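Local coordinates for hypothetical protein (Bacteroides caccae, PDB 4M8R), which is of unknown function but belongs to the DUF4784 family, pairing an N-terminal Ig-like domain with a WD40-like domain, at the interface of chains A and B. Coordinates in Å, arbitrary orientation; residue numbers count along the deposited sequence, not the author numbering. Chains: chain A/B, hypothetical protein.

The interface of chains A and B. Residues chain A 266, 311-312, 324-326; chain B 52-54, 56.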
loop_
_atom_site.group_PDB
_atom_site.type_symbol
_atom_site.label_atom_id
_atom_site.label_comp_id
_atom_site.label_asym_id
_atom_site.label_seq_id
_atom_site.Cartn_x
_atom_site.Cartn_y
_atom_site.Cartn_z
ATOM N N GLN A 266 -15.011 -16.844 5.135
ATOM C CA GLN A 266 -13.613 -16.410 5.049
ATOM C C GLN A 266 -12.846 -17.387 4.157
ATOM O O GLN A 266 -13.039 -18.601 4.245
ATOM C CB GLN A 266 -12.955 -16.299 6.432
ATOM C CG GLN A 266 -11.586 -15.615 6.413
ATOM C CD GLN A 266 -10.939 -15.512 7.790
ATOM O OE1 GLN A 266 -11.271 -14.632 8.581
ATOM N NE2 GLN A 266 -9.999 -16.411 8.075
HETATM N N MSE A 311 -14.238 -8.207 10.286
HETATM C CA MSE A 311 -13.433 -8.018 11.505
HETATM C C MSE A 311 -12.250 -7.100 11.302
HETATM O O MSE A 311 -11.515 -6.817 12.246
HETATM C CB MSE A 311 -12.953 -9.376 12.005
HETATM C CG MSE A 311 -14.110 -10.349 12.216
HETATM SE SE MSE A 311 -15.420 -9.650 13.503
HETATM C CE MSE A 311 -14.290 -9.573 15.115
ATOM N N ALA A 312 -12.050 -6.643 10.066
ATOM C CA ALA A 312 -11.101 -5.572 9.761
ATOM C C ALA A 312 -11.612 -4.800 8.555
ATOM O O ALA A 312 -12.523 -5.258 7.863
ATOM C CB ALA A 312 -9.727 -6.141 9.465
ATOM N N GLN A 324 -10.846 -10.807 6.549
ATOM C CA GLN A 324 -11.132 -11.596 7.751
ATOM C C GLN A 324 -12.543 -11.362 8.276
ATOM O O GLN A 324 -12.985 -10.226 8.396
ATOM C CB GLN A 324 -10.093 -11.302 8.834
ATOM C CG GLN A 324 -8.750 -11.957 8.539
ATOM C CD GLN A 324 -7.566 -11.219 9.129
ATOM O OE1 GLN A 324 -6.736 -11.810 9.822
ATOM N NE2 GLN A 324 -7.468 -9.926 8.839
ATOM N N LYS A 325 -13.246 -12.446 8.587
ATOM C CA LYS A 325 -14.660 -12.355 8.941
ATOM C C LYS A 325 -15.221 -13.592 9.637
ATOM O O LYS A 325 -14.666 -14.684 9.554
ATOM C CB LYS A 325 -15.494 -12.039 7.693
ATOM C CG LYS A 325 -15.136 -12.882 6.491
ATOM C CD LYS A 325 -15.762 -12.390 5.196
ATOM C CE LYS A 325 -14.962 -12.920 4.013
ATOM N NZ LYS A 325 -15.823 -13.573 2.999
ATOM N N LYS A 326 -16.325 -13.379 10.346
ATOM C CA LYS A 326 -17.128 -14.447 10.920
ATOM C C LYS A 326 -18.469 -14.409 10.207
ATOM O O LYS A 326 -19.080 -13.349 10.103
ATOM C CB LYS A 326 -17.321 -14.222 12.419
ATOM C CG LYS A 326 -16.032 -14.333 13.220
ATOM C CD LYS A 326 -16.136 -13.611 14.556
ATOM C CE LYS A 326 -14.794 -13.560 15.276
ATOM N NZ LYS A 326 -14.371 -14.888 15.802
ATOM N N LEU B 52 -8.165 -12.166 14.000
ATOM C CA LEU B 52 -9.285 -11.217 13.843
ATOM C C LEU B 52 -10.591 -11.914 13.452
ATOM O O LEU B 52 -11.640 -11.649 14.043
ATOM C CB LEU B 52 -8.951 -10.128 12.819
ATOM C CG LEU B 52 -7.834 -9.155 13.207
ATOM C CD1 LEU B 52 -7.679 -8.060 12.162
ATOM C CD2 LEU B 52 -8.092 -8.536 14.574
ATOM N N GLY B 53 -10.522 -12.803 12.465
ATOM C CA GLY B 53 -11.685 -13.564 12.028
ATOM C C GLY B 53 -11.542 -15.006 12.450
ATOM O O GLY B 53 -11.462 -15.300 13.634
ATOM N N GLU B 54 -11.523 -15.910 11.483
ATOM C CA GLU B 54 -11.190 -17.290 11.756
ATOM C C GLU B 54 -9.665 -17.435 11.753
ATOM O O GLU B 54 -8.974 -16.648 11.106
ATOM C CB GLU B 54 -11.841 -18.214 10.723
ATOM C CG GLU B 54 -13.366 -18.119 10.664
ATOM C CD GLU B 54 -14.055 -18.467 11.979
ATOM O OE1 GLU B 54 -13.444 -19.148 12.834
ATOM O OE2 GLU B 54 -15.222 -18.061 12.161
ATOM N N LEU B 56 -6.050 -18.366 10.735
ATOM C CA LEU B 56 -5.283 -18.740 9.559
ATOM C C LEU B 56 -3.809 -18.448 9.848
ATOM O O LEU B 56 -3.499 -17.603 10.689
ATOM C CB LEU B 56 -5.767 -17.970 8.325
ATOM C CG LEU B 56 -5.249 -16.541 8.085
ATOM C CD1 LEU B 56 -5.681 -16.047 6.710
ATOM C CD2 LEU B 56 -5.702 -15.560 9.163
HETATM O O HOH W 1 -8.114 -13.961 11.190
#
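A carboxamide that reads the backbone N-H and carbonyl of one residue is the chief polar feature of this contact, in which a loop of the Ig-like domain of chain B lies against the WD40-like domain of chain A. A:Gln266 reaches out with CG anti to the backbone N (chi1 -170°) and an extended chain. Its OE1 accepts from the amide N of B:Glu54 at 3.2 Å, the donor lying above the carbonyl plane, while its NE2 donates to B:Glu54 O, also at 3.2 Å and fairly straight at 165°. Within chain A, A:Lys325 N sits on an in-plane lone pair of the same OE1 at 2.9 Å; this second-shell bond helps fix the rotation of the amide, whose oxygen thus holds two donors.

A water 2.9 Å from A:Gln324 OE1 extends the polar pattern, bonding also to B:Gly53 N and B:Glu54 O.

Van der Waals packing centres on B:Leu52. Its CD1 makes an apolar contact with the methyl CB of A:Ala312 at 3.9 Å and lies near A:Gln324 NE2, the two side chains crossing obliquely. Selenomethionine A:Met311, bent at chi2 and chi3, lays its CB, CG and CE against the backbone carbonyl oxygen of B:Leu52, and its CG makes an apolar contact with B:Gly53 CA at 4.0 Å. B:Leu56 CD2 lies against A:Gln324 OE1, the two side chains crossing at about a right angle.

Charge contributes at most loosely: A:Lys326 NZ and B:Glu54 OE2 stand 4.9 Å apart, so any attraction would be long-range.

A two-fold axis repeats the contact with the chains exchanged, although the structure alone does not show that this pairing is the biological one. In the fold, the chain B loop between strands 43-50 and 60-66 meets loop residues and the start of strand 325-333 of chain A.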